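PDB 3IGH: uncharacterized metal-dependent hydrolase from Pyrococcus horikoshii, which probably hydrolyses carbon-nitrogen bonds other than peptide bonds, as expected of a metal-dependent amidohydrolase, although its own substrate has not been established. Local coordinates for residues S14-L18 with K437-H441; V59-F63 with P408-V412; W116-L122 with V138-D143; L149-S154 with K167-A172. All blocks are in the same frame, centred on the assembly; numbering follows the deposited sequence. Where two conformers were deposited one is given.

Contact 1: residues S14-L18 with K437-H441. With SO4 (sulfate ion), chain N.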
loop_
_atom_site.group_PDB
_atom_site.type_symbol
_atom_site.label_atom_id
_atom_site.label_comp_id
_atom_site.label_asym_id
_atom_site.label_seq_id
_atom_site.Cartn_x
_atom_site.Cartn_y
_atom_site.Cartn_z
ATOM N N SER A 14 -9.356 20.951 18.633
ATOM C CA SER A 14 -8.373 21.787 17.943
ATOM C C SER A 14 -7.717 22.707 18.967
ATOM O O SER A 14 -8.348 23.084 19.960
ATOM C CB SER A 14 -9.065 22.603 16.843
ATOM O OG SER A 14 -8.149 23.413 16.143
ATOM N N PHE A 15 -6.451 23.053 18.741
ATOM C CA PHE A 15 -5.729 23.937 19.663
ATOM C C PHE A 15 -5.528 25.340 19.082
ATOM O O PHE A 15 -5.629 26.327 19.810
ATOM C CB PHE A 15 -4.389 23.325 20.093
ATOM C CG PHE A 15 -4.524 22.164 21.040
ATOM C CD1 PHE A 15 -4.974 22.356 22.347
ATOM C CD2 PHE A 15 -4.185 20.880 20.631
ATOM C CE1 PHE A 15 -5.105 21.281 23.225
ATOM C CE2 PHE A 15 -4.305 19.795 21.511
ATOM C CZ PHE A 15 -4.765 19.998 22.804
ATOM N N ASN A 16 -5.225 25.410 17.786
ATOM C CA ASN A 16 -5.175 26.665 17.034
ATOM C C ASN A 16 -6.115 26.560 15.835
ATOM O O ASN A 16 -5.743 25.964 14.824
ATOM C CB ASN A 16 -3.757 26.954 16.520
ATOM C CG ASN A 16 -2.815 27.464 17.600
ATOM O OD1 ASN A 16 -3.180 27.588 18.770
ATOM N ND2 ASN A 16 -1.584 27.769 17.199
ATOM N N PRO A 17 -7.342 27.116 15.935
ATOM C CA PRO A 17 -7.969 27.843 17.046
ATOM C C PRO A 17 -8.458 26.889 18.129
ATOM O O PRO A 17 -8.688 25.714 17.850
ATOM C CB PRO A 17 -9.181 28.525 16.389
ATOM C CG PRO A 17 -9.089 28.226 14.917
ATOM C CD PRO A 17 -8.264 26.997 14.793
ATOM N N LEU A 18 -8.600 27.379 19.355
ATOM C CA LEU A 18 -9.051 26.518 20.434
ATOM C C LEU A 18 -10.530 26.176 20.256
ATOM O O LEU A 18 -11.372 27.069 20.187
ATOM C CB LEU A 18 -8.795 27.164 21.795
ATOM C CG LEU A 18 -9.083 26.269 23.004
ATOM C CD1 LEU A 18 -8.005 25.199 23.177
ATOM C CD2 LEU A 18 -9.192 27.121 24.249
ATOM N N LYS A 437 -0.621 26.193 24.288
ATOM C CA LYS A 437 -1.547 25.973 23.169
ATOM C C LYS A 437 -0.839 25.796 21.828
ATOM O O LYS A 437 -1.188 24.904 21.057
ATOM C CB LYS A 437 -2.525 27.139 23.018
ATOM C CG LYS A 437 -3.849 27.007 23.738
ATOM C CD LYS A 437 -4.976 27.566 22.864
ATOM C CE LYS A 437 -4.592 28.884 22.175
ATOM N NZ LYS A 437 -5.007 28.917 20.735
ATOM N N ASP A 438 0.130 26.670 21.545
ATOM C CA ASP A 438 0.910 26.591 20.312
ATOM C C ASP A 438 1.833 25.374 20.286
ATOM O O ASP A 438 2.089 24.818 19.218
ATOM C CB ASP A 438 1.735 27.858 20.095
ATOM C CG ASP A 438 0.884 29.064 19.730
ATOM O OD1 ASP A 438 -0.323 28.905 19.457
ATOM O OD2 ASP A 438 1.432 30.184 19.716
ATOM N N ALA A 439 2.345 24.983 21.451
ATOM C CA ALA A 439 3.158 23.772 21.563
ATOM C C ALA A 439 2.340 22.510 21.278
ATOM O O ALA A 439 2.794 21.629 20.532
ATOM C CB ALA A 439 3.841 23.692 22.939
ATOM N N LEU A 440 1.135 22.429 21.854
ATOM C CA LEU A 440 0.257 21.279 21.624
ATOM C C LEU A 440 -0.253 21.220 20.189
ATOM O O LEU A 440 -0.351 20.139 19.615
ATOM C CB LEU A 440 -0.901 21.232 22.639
ATOM C CG LEU A 440 -0.444 21.064 24.097
ATOM C CD1 LEU A 440 -1.645 20.991 25.038
ATOM C CD2 LEU A 440 0.478 19.846 24.303
ATOM N N HIS A 441 -0.552 22.381 19.614
ATOM C CA HIS A 441 -0.916 22.467 18.201
ATOM C C HIS A 441 0.204 21.938 17.295
ATOM O O HIS A 441 -0.063 21.178 16.360
ATOM C CB HIS A 441 -1.263 23.911 17.821
ATOM C CG HIS A 441 -1.474 24.116 16.351
ATOM N ND1 HIS A 441 -2.674 23.839 15.725
ATOM C CD2 HIS A 441 -0.645 24.579 15.386
ATOM C CE1 HIS A 441 -2.571 24.121 14.439
ATOM N NE2 HIS A 441 -1.350 24.571 14.207
HETATM S S SO4 N . -8.295 31.018 19.577
HETATM O O1 SO4 N . -8.720 32.177 20.356
HETATM O O2 SO4 N . -7.315 30.263 20.349
HETATM O O3 SO4 N . -9.453 30.174 19.306
HETATM O O4 SO4 N . -7.705 31.458 18.315
HETATM O O HOH W 1 -4.900 22.328 16.550
#
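Phe15 lays one face of its ring over Leu440, whose CB sits 3.8 Å from the Phe15 ring centroid and almost on its normal, a CH-pi contact that suits a flat aromatic against an aliphatic helix side chain. A second such contact reverses the roles: CB of Asn16 lies 3.6 Å from the centroid of the His441 ring. The amide of Asn16 is equally busy, its ND2 giving a hydrogen bond to Asp438 OD1 (2.8 Å) while its OD1 accepts from Lys437 NZ (3.0 Å). Here the loop of the beta hairpin formed by strands 10-14 and 19-21, carrying a cis peptide bond before Pro17, meets the first part of helix 436-450. The long side chain of Lys437 reaches across to the turn, where NZ also binds Phe15 O (2.8 Å) and a sulfate, probably from the crystallisation liquor, that Leu18 N holds too. Water 1 bridges Phe15 N and His441 ND1, at 2.8 Å from each. The Phe15 ring also packs on Met60 and Pro61 of strand 58-68.

Contact 2: residues V59-F63 with P408-V412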
loop_
_atom_site.group_PDB
_atom_site.type_symbol
_atom_site.label_atom_id
_atom_site.label_comp_id
_atom_site.label_asym_id
_atom_site.label_seq_id
_atom_site.Cartn_x
_atom_site.Cartn_y
_atom_site.Cartn_z
ATOM N N VAL A 59 -10.080 15.054 26.831
ATOM C CA VAL A 59 -9.665 14.355 25.608
ATOM C C VAL A 59 -8.961 15.353 24.689
ATOM O O VAL A 59 -9.452 16.464 24.488
ATOM C CB VAL A 59 -10.879 13.674 24.884
ATOM C CG1 VAL A 59 -10.463 13.029 23.551
ATOM C CG2 VAL A 59 -11.520 12.621 25.767
ATOM N N MET A 60 -7.801 14.966 24.156
ATOM C CA MET A 60 -7.089 15.804 23.182
ATOM C C MET A 60 -6.639 14.931 22.002
ATOM O O MET A 60 -6.554 13.706 22.155
ATOM C CB MET A 60 -5.899 16.551 23.834
ATOM C CG MET A 60 -4.746 15.691 24.348
ATOM S SD MET A 60 -3.270 16.605 24.926
ATOM C CE MET A 60 -2.374 16.820 23.383
ATOM N N PRO A 61 -6.368 15.543 20.826
ATOM C CA PRO A 61 -5.739 14.748 19.772
ATOM C C PRO A 61 -4.430 14.146 20.265
ATOM O O PRO A 61 -3.710 14.764 21.057
ATOM C CB PRO A 61 -5.472 15.769 18.668
ATOM C CG PRO A 61 -6.483 16.839 18.890
ATOM C CD PRO A 61 -6.639 16.924 20.377
ATOM N N ALA A 62 -4.137 12.930 19.828
ATOM C CA ALA A 62 -2.920 12.263 20.271
ATOM C C ALA A 62 -1.681 12.968 19.712
ATOM O O ALA A 62 -1.773 13.728 18.741
ATOM C CB ALA A 62 -2.956 10.788 19.873
ATOM N N PHE A 63 -0.534 12.765 20.356
ATOM C CA PHE A 63 0.702 13.339 19.864
ATOM C C PHE A 63 1.111 12.680 18.539
ATOM O O PHE A 63 0.816 11.502 18.287
ATOM C CB PHE A 63 1.824 13.225 20.903
ATOM C CG PHE A 63 1.630 14.127 22.106
ATOM C CD1 PHE A 63 1.967 15.481 22.042
ATOM C CD2 PHE A 63 1.101 13.626 23.290
ATOM C CE1 PHE A 63 1.799 16.321 23.148
ATOM C CE2 PHE A 63 0.927 14.454 24.405
ATOM C CZ PHE A 63 1.269 15.802 24.333
ATOM N N PRO A 408 6.577 13.012 25.119
ATOM C CA PRO A 408 6.194 14.254 24.467
ATOM C C PRO A 408 6.092 15.437 25.421
ATOM O O PRO A 408 6.332 16.566 25.008
ATOM C CB PRO A 408 4.835 13.925 23.827
ATOM C CG PRO A 408 4.350 12.724 24.524
ATOM C CD PRO A 408 5.543 11.969 24.977
ATOM N N TRP A 409 5.775 15.178 26.688
ATOM C CA TRP A 409 5.643 16.252 27.655
ATOM C C TRP A 409 6.969 16.935 27.963
ATOM O O TRP A 409 6.993 18.139 28.219
ATOM C CB TRP A 409 4.935 15.764 28.928
ATOM C CG TRP A 409 3.502 15.439 28.655
ATOM C CD1 TRP A 409 2.931 14.205 28.656
ATOM C CD2 TRP A 409 2.463 16.363 28.283
ATOM N NE1 TRP A 409 1.599 14.301 28.339
ATOM C CE2 TRP A 409 1.287 15.610 28.098
ATOM C CE3 TRP A 409 2.416 17.751 28.090
ATOM C CZ2 TRP A 409 0.068 16.195 27.735
ATOM C CZ3 TRP A 409 1.206 18.334 27.738
ATOM C CH2 TRP A 409 0.047 17.552 27.562
ATOM N N LEU A 410 8.065 16.177 27.899
ATOM C CA LEU A 410 9.408 16.754 28.017
ATOM C C LEU A 410 9.741 17.693 26.855
ATOM O O LEU A 410 10.435 18.687 27.041
ATOM C CB LEU A 410 10.474 15.661 28.144
ATOM C CG LEU A 410 10.422 14.725 29.356
ATOM C CD1 LEU A 410 11.595 13.751 29.314
ATOM C CD2 LEU A 410 10.416 15.515 30.671
ATOM N N THR A 411 9.223 17.384 25.665
ATOM C CA THR A 411 9.452 18.219 24.489
ATOM C C THR A 411 8.540 19.441 24.495
ATOM O O THR A 411 8.964 20.533 24.099
ATOM C CB THR A 411 9.356 17.373 23.179
ATOM O OG1 THR A 411 10.566 16.613 23.036
ATOM C CG2 THR A 411 9.151 18.238 21.932
ATOM N N VAL A 412 7.303 19.265 24.969
ATOM C CA VAL A 412 6.391 20.393 25.190
ATOM C C VAL A 412 7.029 21.387 26.169
ATOM O O VAL A 412 7.075 22.590 25.904
ATOM C CB VAL A 412 5.002 19.935 25.710
ATOM C CG1 VAL A 412 4.130 21.141 26.136
ATOM C CG2 VAL A 412 4.268 19.128 24.636
#
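Phe63 drives the edge of its ring into the face of Trp409, a T-shaped pair with the Phe63 ring and the six-membered ring of Trp409 5.1 Å apart between centroids and their planes at 86°. The same Phe63 ring offers a face to Pro408, whose CB stands 3.6 Å from the ring centroid, only 9° off the normal; proline suits this place because its compact, rigid ring presents CH groups to the aromatic face. Val412, one helical turn after Pro408, adds CG2 at 4.0 Å from Phe63 CE1. Farther back along the strand, Met60 makes a looser, oblique Met-aromatic contact, its SD 4.3 Å from Trp409 CH2. The segments join strand 58-68, paired in parallel with 202-210 in the sheet of the TIM-barrel-type amidohydrolase fold, to the start of helix 408-417. Tyr443 of helix 436-450 meets Phe63 edge-to-face as well, extending the aromatic cluster, and His482 of the C-terminal purification tag stacks on Trp409. No hydrogen bond crosses between 59-63 and 408-412: strand and helix are held here by dispersion and by the weak electrostatics of CH groups and sulfur against pi systems, in a fully buried setting.

Contact 3: residues W116-L122 with V138-D143. With SO4 (sulfate ion), chain I.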
loop_
_atom_site.group_PDB
_atom_site.type_symbol
_atom_site.label_atom_id
_atom_site.label_comp_id
_atom_site.label_asym_id
_atom_site.label_seq_id
_atom_site.Cartn_x
_atom_site.Cartn_y
_atom_site.Cartn_z
ATOM N N TRP A 116 40.122 2.967 28.979
ATOM C CA TRP A 116 39.292 2.514 27.857
ATOM C C TRP A 116 38.947 1.034 27.997
ATOM O O TRP A 116 39.784 0.242 28.441
ATOM C CB TRP A 116 40.019 2.743 26.534
ATOM C CG TRP A 116 40.074 4.174 26.087
ATOM C CD1 TRP A 116 40.744 5.205 26.690
ATOM C CD2 TRP A 116 39.459 4.727 24.917
ATOM N NE1 TRP A 116 40.574 6.367 25.973
ATOM C CE2 TRP A 116 39.792 6.103 24.879
ATOM C CE3 TRP A 116 38.656 4.197 23.897
ATOM C CZ2 TRP A 116 39.343 6.955 23.863
ATOM C CZ3 TRP A 116 38.217 5.042 22.882
ATOM C CH2 TRP A 116 38.562 6.406 22.873
ATOM N N PRO A 117 37.711 0.641 27.627
ATOM C CA PRO A 117 37.456 -0.797 27.583
ATOM C C PRO A 117 38.103 -1.394 26.332
ATOM O O PRO A 117 38.388 -0.665 25.376
ATOM C CB PRO A 117 35.924 -0.900 27.552
ATOM C CG PRO A 117 35.439 0.422 27.092
ATOM C CD PRO A 117 36.531 1.438 27.240
ATOM N N THR A 118 38.381 -2.696 26.356
ATOM C CA THR A 118 39.125 -3.334 25.264
ATOM C C THR A 118 38.444 -4.611 24.782
ATOM O O THR A 118 37.698 -5.247 25.533
ATOM C CB THR A 118 40.567 -3.731 25.685
ATOM O OG1 THR A 118 40.500 -4.802 26.641
ATOM C CG2 THR A 118 41.347 -2.535 26.260
ATOM N N ARG A 119 38.739 -4.969 23.530
ATOM C CA ARG A 119 38.372 -6.251 22.915
ATOM C C ARG A 119 38.650 -7.450 23.826
ATOM O O ARG A 119 37.777 -8.303 24.026
ATOM C CB ARG A 119 39.121 -6.401 21.579
ATOM C CG ARG A 119 38.915 -7.740 20.857
ATOM C CD ARG A 119 39.879 -7.907 19.676
ATOM N NE ARG A 119 41.287 -7.850 20.078
ATOM C CZ ARG A 119 41.980 -8.866 20.595
ATOM N NH1 ARG A 119 41.420 -10.058 20.790
ATOM N NH2 ARG A 119 43.251 -8.683 20.926
ATOM N N LYS A 120 39.858 -7.500 24.395
ATOM C CA LYS A 120 40.243 -8.587 25.308
ATOM C C LYS A 120 39.340 -8.697 26.533
ATOM O O LYS A 120 38.924 -9.797 26.894
ATOM C CB LYS A 120 41.704 -8.444 25.750
ATOM C CG LYS A 120 42.713 -8.914 24.720
ATOM C CD LYS A 120 44.133 -8.575 25.140
ATOM C CE LYS A 120 45.123 -8.916 24.039
ATOM N NZ LYS A 120 46.483 -8.400 24.344
ATOM N N GLU A 121 39.036 -7.560 27.160
ATOM C CA GLU A 121 38.164 -7.527 28.345
ATOM C C GLU A 121 36.742 -7.964 28.007
ATOM O O GLU A 121 36.085 -8.666 28.782
ATOM C CB GLU A 121 38.152 -6.126 28.966
ATOM C CG GLU A 121 39.462 -5.728 29.646
ATOM C CD GLU A 121 39.678 -4.218 29.717
ATOM O OE1 GLU A 121 40.750 -3.805 30.203
ATOM O OE2 GLU A 121 38.794 -3.440 29.286
ATOM N N LEU A 122 36.286 -7.576 26.819
ATOM C CA LEU A 122 34.936 -7.901 26.371
ATOM C C LEU A 122 34.808 -9.353 25.894
ATOM O O LEU A 122 33.692 -9.856 25.726
ATOM C CB LEU A 122 34.499 -6.927 25.277
ATOM C CG LEU A 122 34.402 -5.450 25.671
ATOM C CD1 LEU A 122 34.120 -4.601 24.438
ATOM C CD2 LEU A 122 33.346 -5.233 26.740
ATOM N N VAL A 138 32.459 6.586 18.863
ATOM C CA VAL A 138 33.451 5.525 19.049
ATOM C C VAL A 138 32.741 4.297 19.614
ATOM O O VAL A 138 31.792 4.419 20.400
ATOM C CB VAL A 138 34.601 5.948 20.051
ATOM C CG1 VAL A 138 35.611 4.823 20.246
ATOM C CG2 VAL A 138 35.340 7.197 19.590
ATOM N N ALA A 139 33.202 3.109 19.217
ATOM C CA ALA A 139 32.729 1.868 19.802
ATOM C C ALA A 139 33.855 0.871 20.021
ATOM O O ALA A 139 34.913 0.968 19.402
ATOM C CB ALA A 139 31.645 1.246 18.929
ATOM N N VAL A 140 33.618 -0.080 20.918
ATOM C CA VAL A 140 34.543 -1.192 21.127
ATOM C C VAL A 140 33.772 -2.494 20.939
ATOM O O VAL A 140 32.601 -2.597 21.327
ATOM C CB VAL A 140 35.229 -1.164 22.532
ATOM C CG1 VAL A 140 36.378 -2.174 22.600
ATOM C CG2 VAL A 140 35.778 0.216 22.851
ATOM N N ALA A 141 34.435 -3.480 20.339
ATOM C CA ALA A 141 33.834 -4.783 20.084
ATOM C C ALA A 141 34.768 -5.931 20.487
ATOM O O ALA A 141 35.991 -5.796 20.389
ATOM C CB ALA A 141 33.450 -4.887 18.604
ATOM N N ASN A 142 34.190 -7.040 20.950
ATOM C CA ASN A 142 34.956 -8.264 21.198
ATOM C C ASN A 142 35.211 -9.088 19.914
ATOM O O ASN A 142 34.778 -8.689 18.820
ATOM C CB ASN A 142 34.353 -9.101 22.350
ATOM C CG ASN A 142 33.015 -9.771 22.011
ATOM O OD1 ASN A 142 32.517 -9.745 20.874
ATOM N ND2 ASN A 142 32.427 -10.390 23.030
ATOM N N ASP A 143 35.927 -10.209 20.058
ATOM C CA ASP A 143 36.295 -11.091 18.936
ATOM C C ASP A 143 35.104 -11.544 18.096
ATOM O O ASP A 143 35.126 -11.426 16.868
ATOM C CB ASP A 143 37.036 -12.337 19.450
ATOM C CG ASP A 143 38.467 -12.046 19.877
ATOM O OD1 ASP A 143 39.009 -12.815 20.698
ATOM O OD2 ASP A 143 39.056 -11.063 19.388
HETATM S S SO4 I . 41.611 10.072 26.370
HETATM O O1 SO4 I . 42.243 8.957 27.080
HETATM O O2 SO4 I . 42.586 11.138 26.153
HETATM O O3 SO4 I . 41.115 9.600 25.080
HETATM O O4 SO4 I . 40.505 10.598 27.166
#
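Apolar contacts line the strand side of the interface. Val140, a beta-branched residue well suited to a strand, turns CG1 toward Leu122 CD1 (3.8 Å) and CG2 toward Pro117 CG (4.3 Å), while the indole edge of Trp116 brings CZ3 to 3.7 Å from Val138 CG1. The side chain of Leu122, on the weakly bonded helix 119-122, also touches Leu91 and Ile92, bridging helix 88-96 and the sheet. Among the hydrogen bonds, Asn142 ND2 donates to Leu122 O (3.0 Å) and to Lys127 O, while Asn142 OD1, at an N-cap position, caps Met145 N. Thr118 and Glu121 form a capping box: Glu121 N gives to Thr118 OG1 at 3.2 Å, and the reciprocal bond from Thr118 N to Glu121 OE2 is weak. Trp116 NE1 donates to O1 of a sulfate (3.3 Å), probably from the crystallisation liquor. One salt bridge joins Arg119 NH1 to Asp143 OD2 (2.9 Å). Buried Val140 and Leu122 thus supply apolar contact, buried Asn142 is hydrogen-bonded, and the ion pair is more exposed.

Contact 4: residues L149-S154 with K167-A172. With SO4 (sulfate ion), chain P.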
loop_
_atom_site.group_PDB
_atom_site.type_symbol
_atom_site.label_atom_id
_atom_site.label_comp_id
_atom_site.label_asym_id
_atom_site.label_seq_id
_atom_site.Cartn_x
_atom_site.Cartn_y
_atom_site.Cartn_z
ATOM N N LEU A 149 31.451 -8.577 11.896
ATOM C CA LEU A 149 31.534 -7.284 11.218
ATOM C C LEU A 149 32.423 -7.325 9.991
ATOM O O LEU A 149 32.115 -6.672 8.991
ATOM C CB LEU A 149 32.009 -6.178 12.171
ATOM C CG LEU A 149 31.054 -5.676 13.258
ATOM C CD1 LEU A 149 31.781 -4.676 14.163
ATOM C CD2 LEU A 149 29.783 -5.055 12.656
ATOM N N ASN A 150 33.522 -8.081 10.086
ATOM C CA ASN A 150 34.514 -8.190 9.016
ATOM C C ASN A 150 34.859 -6.828 8.410
ATOM O O ASN A 150 34.688 -6.601 7.202
ATOM C CB ASN A 150 34.047 -9.189 7.939
ATOM C CG ASN A 150 35.182 -9.642 7.029
ATOM O OD1 ASN A 150 36.224 -10.100 7.499
ATOM N ND2 ASN A 150 34.989 -9.493 5.724
ATOM N N LEU A 151 35.313 -5.919 9.273
ATOM C CA LEU A 151 35.589 -4.532 8.889
ATOM C C LEU A 151 36.831 -4.422 8.025
ATOM O O LEU A 151 37.762 -5.212 8.169
ATOM C CB LEU A 151 35.747 -3.641 10.129
ATOM C CG LEU A 151 34.550 -3.545 11.083
ATOM C CD1 LEU A 151 34.885 -2.676 12.298
ATOM C CD2 LEU A 151 33.294 -3.027 10.364
ATOM N N THR A 152 36.823 -3.440 7.124
ATOM C CA THR A 152 37.960 -3.150 6.258
ATOM C C THR A 152 39.094 -2.590 7.122
ATOM O O THR A 152 38.854 -1.697 7.939
ATOM C CB THR A 152 37.567 -2.140 5.146
ATOM O OG1 THR A 152 36.427 -2.635 4.430
ATOM C CG2 THR A 152 38.708 -1.905 4.156
ATOM N N PRO A 153 40.316 -3.151 6.983
ATOM C CA PRO A 153 41.492 -2.620 7.680
ATOM C C PRO A 153 41.726 -1.143 7.377
ATOM O O PRO A 153 41.722 -0.748 6.209
ATOM C CB PRO A 153 42.642 -3.459 7.110
ATOM C CG PRO A 153 42.000 -4.737 6.708
ATOM C CD PRO A 153 40.656 -4.342 6.180
ATOM N N SER A 154 41.877 -0.342 8.433
ATOM C CA SER A 154 42.229 1.080 8.323
ATOM C C SER A 154 42.793 1.618 9.641
ATOM O O SER A 154 42.803 0.910 10.655
ATOM C CB SER A 154 41.033 1.927 7.854
ATOM O OG SER A 154 40.168 2.278 8.917
ATOM N N LYS A 167 35.238 6.610 10.051
ATOM C CA LYS A 167 34.607 5.927 8.923
ATOM C C LYS A 167 34.483 4.417 9.117
ATOM O O LYS A 167 33.639 3.788 8.479
ATOM C CB LYS A 167 35.267 6.278 7.584
ATOM C CG LYS A 167 36.658 5.721 7.367
ATOM C CD LYS A 167 37.150 6.084 5.967
ATOM C CE LYS A 167 38.634 5.803 5.794
ATOM N NZ LYS A 167 38.949 4.345 5.840
ATOM N N SER A 168 35.305 3.845 10.001
ATOM C CA SER A 168 35.161 2.437 10.381
ATOM C C SER A 168 33.896 2.205 11.210
ATOM O O SER A 168 33.294 1.130 11.139
ATOM C CB SER A 168 36.388 1.939 11.139
ATOM O OG SER A 168 37.527 1.957 10.300
ATOM N N LEU A 169 33.509 3.208 12.000
ATOM C CA LEU A 169 32.262 3.152 12.764
ATOM C C LEU A 169 31.065 3.291 11.839
ATOM O O LEU A 169 30.034 2.633 12.040
ATOM C CB LEU A 169 32.221 4.226 13.857
ATOM C CG LEU A 169 30.983 4.125 14.762
ATOM C CD1 LEU A 169 30.965 2.805 15.528
ATOM C CD2 LEU A 169 30.904 5.290 15.706
ATOM N N GLU A 170 31.212 4.157 10.837
ATOM C CA GLU A 170 30.229 4.317 9.772
ATOM C C GLU A 170 30.030 2.979 9.049
ATOM O O GLU A 170 28.904 2.593 8.737
ATOM C CB GLU A 170 30.706 5.403 8.801
ATOM C CG GLU A 170 29.776 5.719 7.631
ATOM C CD GLU A 170 30.423 6.643 6.603
ATOM O OE1 GLU A 170 31.333 7.420 6.971
ATOM O OE2 GLU A 170 30.018 6.591 5.421
ATOM N N GLU A 171 31.136 2.276 8.796
ATOM C CA GLU A 171 31.080 0.958 8.161
ATOM C C GLU A 171 30.401 -0.051 9.085
ATOM O O GLU A 171 29.519 -0.787 8.653
ATOM C CB GLU A 171 32.477 0.458 7.761
ATOM C CG GLU A 171 32.465 -0.873 7.003
ATOM C CD GLU A 171 33.845 -1.497 6.838
ATOM O OE1 GLU A 171 34.702 -1.343 7.737
ATOM O OE2 GLU A 171 34.068 -2.163 5.805
ATOM N N ALA A 172 30.800 -0.062 10.355
ATOM C CA ALA A 172 30.233 -0.982 11.335
ATOM C C ALA A 172 28.721 -0.813 11.478
ATOM O O ALA A 172 28.000 -1.810 11.561
ATOM C CB ALA A 172 30.915 -0.815 12.693
HETATM S S SO4 P . 43.071 4.325 5.701
HETATM O O1 SO4 P . 41.756 4.722 6.189
HETATM O O2 SO4 P . 43.810 3.636 6.752
HETATM O O3 SO4 P . 42.917 3.421 4.563
HETATM O O4 SO4 P . 43.801 5.521 5.288
HETATM O O HOH W 2 37.028 0.073 8.297
#
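This is a mixed contact between a loop and a helix, hydrogen-bonded through Glu171 and apolar around Ala172, in which the segment leaving helix 143-149 runs over helix 166-180. Glu171 is its chief acceptor: Thr152 N donates to Glu171 OE1 (3.0 Å), and Thr152 OG1 to Glu171 OE2 (2.8 Å), so it serves both donors of one residue. Asn150 makes the turn out of the preceding helix with positive phi, a conformation asparagine tolerates well, on the way to strand 157-158 at the edge of a mixed sheet. Water 2, beneath the loop, donates to Thr152 O (2.6 Å) and Glu171 OE1 (2.8 Å) and accepts from Ser168 OG (2.8 Å). Small Ser154 and Ser168 share a weak bond, OG to OG, of 3.0 Å. On the inner side Leu151 CD2 and Leu149 CD1 pack on Ala172 CB, at 4.0 and 4.2 Å, the short alanine allowing both leucines near the helix. Lys167 NZ binds O1 of a sulfate, probably from the crystallisation liquor, 2.9 Å away.

From the N terminus, the turn at 14-18 opens the widest loop, which contact 1 closes only when the chain reaches helix 436-450. Strand 58-68 follows and opens a second loop, closed by contact 2 at helix 408-417 and nested within the first. These two contacts touch, Phe15 resting on Met60 and Leu440 on Trp409, and tie late helices to the early strands of the large sheet. Inside both loops lie two short closures in series: contact 3 sets helix 119-122 on strand 138-141 of the six-stranded sheet, then contact 4 ties the loop after helix 143-149 to helix 166-180. They touch through Leu169 against Val138 and Ala139, across the chain's centre from contacts 1 and 2.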